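Local atomic coordinates of ecdysteroid-phosphate phosphatase (Bombyx mori, PDB entry 3C7T), a protein that hydrolyses phosphorylated ecdysteroids such as ecdysone 22-phosphate to their active forms, through its histidine phosphatase domain, and also acts as a protein tyrosine phosphatase. Residues 45-50 and 55-60; 87-92 and 130-135. All coordinates share one frame; numbering follows the deposited sequence.

Contact 1: residues 45-50 and 55-60; sequences AHRAGG and VKDTPL
Asp-57 receives the guanidinium of Arg-47 on a single carboxylate oxygen, and this salt bridge carries the whole contact. Residues 55-60 start with Val-55 and Lys-56, which end helix 50-56. At Asp-57 the chain leaves helical geometry and the side chain turns toward the loop 45-50. Arg-47 comes end-on with both terminal nitrogens: NH2 reaches Asp-57 OD2 at 3.0 Å, and Arg-47 NH1 lies 3.2 Å from the same Asp-57 OD2. Neither bond is straight, as expected when two N-H groups share one acceptor, and the guanidinium and carboxylate planes stand 89° apart. NH2 takes the anti lone pair of OD2, the one facing away from OD1. The arginine bends at chi3 (-67°), which swings its tip round to the aspartate, while Tyr-54 adds a cation-pi contact. OD1 of Asp-57 probably accepts a hydrogen bond from the backbone N of Leu-91. Beyond it, the Thr-58 side chain sets off away from 45-50; its OG1 donates to Pro-59 O and is also bonded to Asp-17 N. Pro-59 and Leu-60 lead to helix 62-77 and pack on helix 91-104. A long, forked cation suits this buried place because it can serve two carboxylates at once: NH2 also pairs with Asp-131. The adjacent arginine probably favours the ionised form of Asp-57, and bonds at both OD1 and OD2 would resist rotation of the carboxylate.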
ATOM      1  N   ALA A  45     -19.240  -6.958  -1.985  1.00 25.54           N
ATOM      2  CA  ALA A  45     -20.289  -7.287  -2.938  1.00 25.46           C
ATOM      3  C   ALA A  45     -21.113  -8.446  -2.435  1.00 25.68           C
ATOM      4  O   ALA A  45     -20.610  -9.318  -1.720  1.00 25.06           O
ATOM      5  CB  ALA A  45     -19.682  -7.652  -4.288  1.00 26.11           C
ATOM      6  N   HIS A  46     -22.385  -8.471  -2.825  1.00 25.33           N
ATOM      7  CA  HIS A  46     -23.223  -9.597  -2.490  1.00 26.58           C
ATOM      8  C   HIS A  46     -22.648 -10.892  -3.093  1.00 25.74           C
ATOM      9  O   HIS A  46     -22.148 -10.915  -4.227  1.00 25.41           O
ATOM     10  CB  HIS A  46     -24.649  -9.361  -2.995  1.00 27.54           C
ATOM     11  CG  HIS A  46     -25.505 -10.585  -2.939  1.00 30.38           C
ATOM     12  ND1 HIS A  46     -25.995 -11.098  -1.755  1.00 32.86           N
ATOM     13  CD2 HIS A  46     -25.941 -11.413  -3.920  1.00 32.80           C
ATOM     14  CE1 HIS A  46     -26.706 -12.183  -2.010  1.00 33.77           C
ATOM     15  NE2 HIS A  46     -26.694 -12.394  -3.317  1.00 33.04           N
ATOM     16  N   ARG A  47     -22.722 -11.970  -2.323  1.00 25.57           N
ATOM     17  CA  ARG A  47     -22.406 -13.298  -2.851  1.00 25.37           C
ATOM     18  C   ARG A  47     -23.366 -14.284  -2.219  1.00 25.63           C
ATOM     19  O   ARG A  47     -23.857 -14.051  -1.111  1.00 25.62           O
ATOM     20  CB  ARG A  47     -20.956 -13.679  -2.561  1.00 25.10           C
ATOM     21  CG  ARG A  47     -20.608 -13.785  -1.078  1.00 23.73           C
ATOM     22  CD  ARG A  47     -19.111 -14.038  -0.895  1.00 25.77           C
ATOM     23  NE  ARG A  47     -18.673 -15.345  -1.390  1.00 24.06           N
ATOM     24  CZ  ARG A  47     -17.397 -15.674  -1.575  1.00 23.59           C
ATOM     25  NH1 ARG A  47     -16.448 -14.776  -1.346  1.00 23.27           N
ATOM     26  NH2 ARG A  47     -17.068 -16.883  -2.021  1.00 22.26           N
ATOM     27  N   ALA A  48     -23.628 -15.379  -2.916  1.00 26.11           N
ATOM     28  CA  ALA A  48     -24.616 -16.356  -2.452  1.00 26.88           C
ATOM     29  C   ALA A  48     -24.313 -16.881  -1.055  1.00 27.18           C
ATOM     30  O   ALA A  48     -25.229 -17.117  -0.271  1.00 27.58           O
ATOM     31  CB  ALA A  48     -24.728 -17.507  -3.441  1.00 27.17           C
ATOM     32  N   GLY A  49     -23.029 -17.062  -0.740  1.00 27.18           N
ATOM     33  CA  GLY A  49     -22.619 -17.602   0.553  1.00 27.19           C
ATOM     34  C   GLY A  49     -22.573 -16.556   1.656  1.00 26.72           C
ATOM     35  O   GLY A  49     -22.285 -16.875   2.783  1.00 27.08           O
ATOM     36  N   GLY A  50     -22.866 -15.303   1.324  1.00 27.33           N
ATOM     37  CA  GLY A  50     -22.876 -14.221   2.313  1.00 27.43           C
ATOM     38  C   GLY A  50     -21.595 -14.159   3.125  1.00 27.69           C
ATOM     39  O   GLY A  50     -20.525 -14.516   2.633  1.00 27.35           O
ATOM     40  N   VAL A  55     -15.586 -15.631   4.857  1.00 21.97           N
ATOM     41  CA  VAL A  55     -14.683 -16.372   5.768  1.00 21.78           C
ATOM     42  C   VAL A  55     -13.855 -17.386   4.964  1.00 22.54           C
ATOM     43  O   VAL A  55     -12.634 -17.462   5.102  1.00 23.16           O
ATOM     44  CB  VAL A  55     -15.456 -17.082   6.907  1.00 21.35           C
ATOM     45  CG1 VAL A  55     -14.525 -17.926   7.743  1.00 21.97           C
ATOM     46  CG2 VAL A  55     -16.155 -16.077   7.780  1.00 22.93           C
ATOM     47  N   LYS A  56     -14.523 -18.147   4.108  1.00 23.61           N
ATOM     48  CA  LYS A  56     -13.875 -19.196   3.299  1.00 24.24           C
ATOM     49  C   LYS A  56     -13.053 -18.686   2.117  1.00 24.73           C
ATOM     50  O   LYS A  56     -12.168 -19.398   1.607  1.00 25.75           O
ATOM     51  CB  LYS A  56     -14.940 -20.161   2.767  1.00 24.09           C
ATOM     52  CG  LYS A  56     -15.645 -20.961   3.853  1.00 26.19           C
ATOM     53  CD  LYS A  56     -16.894 -21.643   3.343  1.00 28.76           C
ATOM     54  CE  LYS A  56     -17.384 -22.621   4.385  1.00 33.46           C
ATOM     55  NZ  LYS A  56     -18.871 -22.610   4.527  1.00 37.66           N
ATOM     56  N   ASP A  57     -13.355 -17.476   1.663  1.00 23.51           N
ATOM     57  CA  ASP A  57     -12.841 -16.984   0.380  1.00 23.17           C
ATOM     58  C   ASP A  57     -12.521 -15.500   0.544  1.00 22.03           C
ATOM     59  O   ASP A  57     -13.280 -14.632   0.116  1.00 21.83           O
ATOM     60  CB  ASP A  57     -13.881 -17.264  -0.737  1.00 23.12           C
ATOM     61  CG  ASP A  57     -13.380 -16.892  -2.155  1.00 26.60           C
ATOM     62  OD1 ASP A  57     -12.145 -17.016  -2.437  1.00 25.65           O
ATOM     63  OD2 ASP A  57     -14.247 -16.493  -2.980  1.00 24.37           O
ATOM     64  N   THR A  58     -11.383 -15.235   1.190  1.00 21.38           N
ATOM     65  CA  THR A  58     -10.984 -13.869   1.594  1.00 20.01           C
ATOM     66  C   THR A  58     -10.849 -12.847   0.446  1.00 18.89           C
ATOM     67  O   THR A  58     -10.395 -13.196  -0.647  1.00 19.37           O
ATOM     68  CB  THR A  58      -9.661 -13.932   2.382  1.00 20.44           C
ATOM     69  OG1 THR A  58      -9.416 -12.666   3.011  1.00 22.70           O
ATOM     70  CG2 THR A  58      -8.504 -14.326   1.454  1.00 21.54           C
ATOM     71  N   PRO A  59     -11.265 -11.587   0.676  1.00 17.59           N
ATOM     72  CA  PRO A  59     -10.933 -10.484  -0.247  1.00 17.69           C
ATOM     73  C   PRO A  59      -9.452 -10.121  -0.112  1.00 17.25           C
ATOM     74  O   PRO A  59      -8.804 -10.510   0.870  1.00 15.66           O
ATOM     75  CB  PRO A  59     -11.741  -9.313   0.315  1.00 18.93           C
ATOM     76  CG  PRO A  59     -12.765  -9.908   1.225  1.00 19.10           C
ATOM     77  CD  PRO A  59     -12.120 -11.137   1.788  1.00 17.51           C
ATOM     78  N   LEU A  60      -8.933  -9.350  -1.070  1.00 16.52           N
ATOM     79  CA  LEU A  60      -7.679  -8.609  -0.837  1.00 16.55           C
ATOM     80  C   LEU A  60      -7.929  -7.435   0.090  1.00 16.41           C
ATOM     81  O   LEU A  60      -9.019  -6.880   0.101  1.00 17.61           O
ATOM     82  CB  LEU A  60      -7.149  -8.023  -2.144  1.00 16.91           C
ATOM     83  CG  LEU A  60      -6.764  -8.923  -3.312  1.00 16.36           C
ATOM     84  CD1 LEU A  60      -6.290  -8.032  -4.457  1.00 16.66           C
ATOM     85  CD2 LEU A  60      -5.655  -9.913  -2.869  1.00 18.27           C
TER

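Contact 2: residues 87-92 and 130-135; sequences ASPALR and IDFMTP. With WO4 (tungstate(VI)ion), chain E.
The turn between strand 84-87 and helix 91-104 belongs to the phosphate-binding site of the histidine phosphatase fold, and residues 130-135 pack against it. Pro-89 sets CG over the centre of one face of the Phe-132 ring, 3.9 Å from the ring centroid and 13° off the normal, a CH-pi contact. The aromatic ring reaches there because its CG stands anti to the carbonyl carbon (chi1 -63°). A rigid proline suits the turn, and it offers a compact CH2 edge that fits a flat aromatic face. With an alanine here instead of Phe-132, the Pro-89 ring would probably lose its aromatic partner and a gap open beside the turn. Two waters join the backbones: Pro-89 O accepts from one at 2.8 Å that also donates to Met-133 O, and from a second that accepts from Met-133 N. Farther along, Leu-91 CD1 rests 4.0 Å from Met-133 SD, where a flexible thioether fits a branched aliphatic end. On the tungstate side, Arg-92 NE and NH2 both donate to one oxygen at the guanidinium edge, with NE 2.7 Å from tungstate O4; Ala-90 CB lies on one face of that guanidinium, offset toward its rim. Strand 112-114 backs Pro-89 through Val-114, Phe-119 meets Phe-132 edge-to-face, and Leu-138 of helix 135-140 and Tyr-54 of helix 50-56 enclose the Leu-91 and Met-133 pair.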
ATOM      1  N   ALA A  87      -7.188 -16.295 -14.302  1.00 21.92           N
ATOM      2  CA  ALA A  87      -7.124 -16.184 -12.850  1.00 21.31           C
ATOM      3  C   ALA A  87      -7.719 -17.406 -12.181  1.00 21.65           C
ATOM      4  O   ALA A  87      -8.740 -17.940 -12.630  1.00 22.00           O
ATOM      5  CB  ALA A  87      -7.835 -14.946 -12.381  1.00 20.30           C
ATOM      6  N   SER A  88      -7.072 -17.849 -11.100  1.00 21.39           N
ATOM      7  CA  SER A  88      -7.650 -18.857 -10.228  1.00 20.74           C
ATOM      8  C   SER A  88      -9.013 -18.345  -9.764  1.00 20.31           C
ATOM      9  O   SER A  88      -9.205 -17.150  -9.678  1.00 20.23           O
ATOM     10  CB  SER A  88      -6.733 -19.042  -9.015  1.00 20.47           C
ATOM     11  OG  SER A  88      -7.430 -19.644  -7.959  1.00 22.14           O
ATOM     12  N   PRO A  89      -9.978 -19.245  -9.494  1.00 20.28           N
ATOM     13  CA  PRO A  89     -11.303 -18.755  -9.115  1.00 20.66           C
ATOM     14  C   PRO A  89     -11.406 -18.183  -7.681  1.00 20.06           C
ATOM     15  O   PRO A  89     -12.468 -17.655  -7.322  1.00 20.40           O
ATOM     16  CB  PRO A  89     -12.197 -19.998  -9.301  1.00 20.75           C
ATOM     17  CG  PRO A  89     -11.276 -21.138  -9.079  1.00 20.55           C
ATOM     18  CD  PRO A  89      -9.934 -20.716  -9.587  1.00 20.17           C
ATOM     19  N   ALA A  90     -10.328 -18.279  -6.885  1.00 20.19           N
ATOM     20  CA  ALA A  90     -10.271 -17.656  -5.550  1.00 18.97           C
ATOM     21  C   ALA A  90     -10.476 -16.158  -5.691  1.00 19.52           C
ATOM     22  O   ALA A  90      -9.865 -15.519  -6.580  1.00 19.96           O
ATOM     23  CB  ALA A  90      -8.921 -17.941  -4.868  1.00 18.80           C
ATOM     24  N   LEU A  91     -11.284 -15.577  -4.795  1.00 19.35           N
ATOM     25  CA  LEU A  91     -11.600 -14.152  -4.905  1.00 19.36           C
ATOM     26  C   LEU A  91     -10.355 -13.288  -4.889  1.00 19.07           C
ATOM     27  O   LEU A  91     -10.295 -12.289  -5.627  1.00 19.80           O
ATOM     28  CB  LEU A  91     -12.534 -13.680  -3.795  1.00 19.98           C
ATOM     29  CG  LEU A  91     -12.813 -12.181  -3.796  1.00 20.20           C
ATOM     30  CD1 LEU A  91     -13.508 -11.732  -5.112  1.00 19.76           C
ATOM     31  CD2 LEU A  91     -13.588 -11.757  -2.509  1.00 21.03           C
ATOM     32  N   ARG A  92      -9.377 -13.649  -4.067  1.00 18.19           N
ATOM     33  CA  ARG A  92      -8.113 -12.874  -4.005  1.00 18.66           C
ATOM     34  C   ARG A  92      -7.382 -12.820  -5.353  1.00 18.77           C
ATOM     35  O   ARG A  92      -6.727 -11.820  -5.688  1.00 19.15           O
ATOM     36  CB  ARG A  92      -7.205 -13.435  -2.903  1.00 18.89           C
ATOM     37  CG  ARG A  92      -6.837 -14.904  -3.101  1.00 17.64           C
ATOM     38  CD  ARG A  92      -6.083 -15.420  -1.887  1.00 16.52           C
ATOM     39  NE  ARG A  92      -5.772 -16.851  -1.852  1.00 19.73           N
ATOM     40  CZ  ARG A  92      -6.602 -17.819  -1.432  1.00 19.59           C
ATOM     41  NH1 ARG A  92      -7.870 -17.554  -1.079  1.00 19.81           N
ATOM     42  NH2 ARG A  92      -6.170 -19.078  -1.407  1.00 19.04           N
ATOM     43  N   ILE A 130     -14.736 -24.542   0.672  1.00 39.07           N
ATOM     44  CA  ILE A 130     -14.602 -24.031  -0.698  1.00 37.73           C
ATOM     45  C   ILE A 130     -15.883 -23.308  -1.122  1.00 36.42           C
ATOM     46  O   ILE A 130     -16.972 -23.876  -1.099  1.00 36.10           O
ATOM     47  CB  ILE A 130     -14.195 -25.142  -1.720  1.00 38.16           C
ATOM     48  CG1 ILE A 130     -12.745 -25.587  -1.473  1.00 38.88           C
ATOM     49  CG2 ILE A 130     -14.351 -24.642  -3.151  1.00 38.32           C
ATOM     50  CD1 ILE A 130     -12.337 -26.898  -2.160  1.00 41.48           C
ATOM     51  N   ASP A 131     -15.744 -22.035  -1.491  1.00 34.29           N
ATOM     52  CA  ASP A 131     -16.888 -21.203  -1.811  1.00 32.73           C
ATOM     53  C   ASP A 131     -16.382 -20.160  -2.803  1.00 31.47           C
ATOM     54  O   ASP A 131     -15.610 -19.267  -2.429  1.00 30.87           O
ATOM     55  CB  ASP A 131     -17.442 -20.552  -0.522  1.00 33.08           C
ATOM     56  CG  ASP A 131     -18.773 -19.824  -0.741  1.00 34.39           C
ATOM     57  OD1 ASP A 131     -18.884 -19.027  -1.705  1.00 35.50           O
ATOM     58  OD2 ASP A 131     -19.709 -20.048   0.065  1.00 36.03           O
ATOM     59  N   PHE A 132     -16.764 -20.310  -4.075  1.00 29.96           N
ATOM     60  CA  PHE A 132     -16.342 -19.376  -5.128  1.00 28.98           C
ATOM     61  C   PHE A 132     -17.481 -18.459  -5.539  1.00 28.63           C
ATOM     62  O   PHE A 132     -18.650 -18.893  -5.589  1.00 28.57           O
ATOM     63  CB  PHE A 132     -15.817 -20.122  -6.369  1.00 28.68           C
ATOM     64  CG  PHE A 132     -14.592 -20.947  -6.104  1.00 28.63           C
ATOM     65  CD1 PHE A 132     -13.501 -20.405  -5.426  1.00 30.05           C
ATOM     66  CD2 PHE A 132     -14.517 -22.258  -6.535  1.00 31.54           C
ATOM     67  CE1 PHE A 132     -12.369 -21.172  -5.176  1.00 29.06           C
ATOM     68  CE2 PHE A 132     -13.372 -23.039  -6.288  1.00 31.86           C
ATOM     69  CZ  PHE A 132     -12.305 -22.487  -5.610  1.00 28.77           C
ATOM     70  N   MET A 133     -17.152 -17.203  -5.842  1.00 27.85           N
ATOM     71  CA  MET A 133     -18.161 -16.309  -6.416  1.00 27.55           C
ATOM     72  C   MET A 133     -18.307 -16.635  -7.887  1.00 27.34           C
ATOM     73  O   MET A 133     -17.326 -16.948  -8.561  1.00 26.04           O
ATOM     74  CB  MET A 133     -17.811 -14.831  -6.207  1.00 27.66           C
ATOM     75  CG  MET A 133     -17.973 -14.356  -4.752  1.00 27.97           C
ATOM     76  SD  MET A 133     -17.329 -12.686  -4.408  1.00 30.07           S
ATOM     77  CE  MET A 133     -18.528 -11.655  -5.257  1.00 29.93           C
ATOM     78  N   THR A 134     -19.542 -16.587  -8.385  1.00 27.49           N
ATOM     79  CA  THR A 134     -19.805 -16.899  -9.778  1.00 27.78           C
ATOM     80  C   THR A 134     -19.303 -15.753 -10.645  1.00 28.29           C
ATOM     81  O   THR A 134     -19.223 -14.628 -10.161  1.00 28.73           O
ATOM     82  CB  THR A 134     -21.323 -17.081 -10.015  1.00 27.71           C
ATOM     83  OG1 THR A 134     -22.004 -15.866  -9.662  1.00 27.11           O
ATOM     84  CG2 THR A 134     -21.864 -18.210  -9.156  1.00 27.94           C
ATOM     85  N   PRO A 135     -18.939 -16.033 -11.918  1.00 28.80           N
ATOM     86  CA  PRO A 135     -18.684 -14.956 -12.893  1.00 29.17           C
ATOM     87  C   PRO A 135     -19.743 -13.838 -12.867  1.00 29.25           C
ATOM     88  O   PRO A 135     -19.383 -12.667 -12.891  1.00 29.30           O
ATOM     89  CB  PRO A 135     -18.665 -15.696 -14.227  1.00 29.56           C
ATOM     90  CG  PRO A 135     -18.119 -17.061 -13.857  1.00 29.85           C
ATOM     91  CD  PRO A 135     -18.691 -17.365 -12.504  1.00 29.41           C
TER
HETATM   92  W   WO4 E   1      -1.813 -18.092  -1.433  1.00 20.56           W
HETATM   93  O1  WO4 E   1      -0.303 -17.920  -2.627  1.00 20.07           O
HETATM   94  O2  WO4 E   1      -1.389 -19.887  -0.694  1.00 18.66           O
HETATM   95  O3  WO4 E   1      -1.923 -17.009   0.228  1.00 13.35           O
HETATM   96  O4  WO4 E   1      -3.573 -18.391  -2.253  1.00 18.26           O
HETATM   97  O   HOH W   1     -14.664 -17.837  -9.038  1.00 27.62           O
HETATM   98  O   HOH W   2     -14.540 -16.333  -5.471  1.00 28.23           O

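Both contacts are buried, but contact 2 lies nearer the middle of the chain, its centre about 10 Å from the chain's centre against 16 Å for contact 1. Their own centres are about 9 Å apart, and they are joined directly: Arg-47 NH2 of contact 1 lies 2.8 Å from Asp-131 OD1 of contact 2, and the other oxygen of the Asp-57 carboxylate ties into the start of helix 91-104. Contact 1 rests on one hydrogen-bonded salt bridge, joining a loop to the end of helix 50-56. Contact 2 relies on apolar packing and bridging waters between a loop and the turn after the strand, with its charged Arg-92 directed instead to the tungstate.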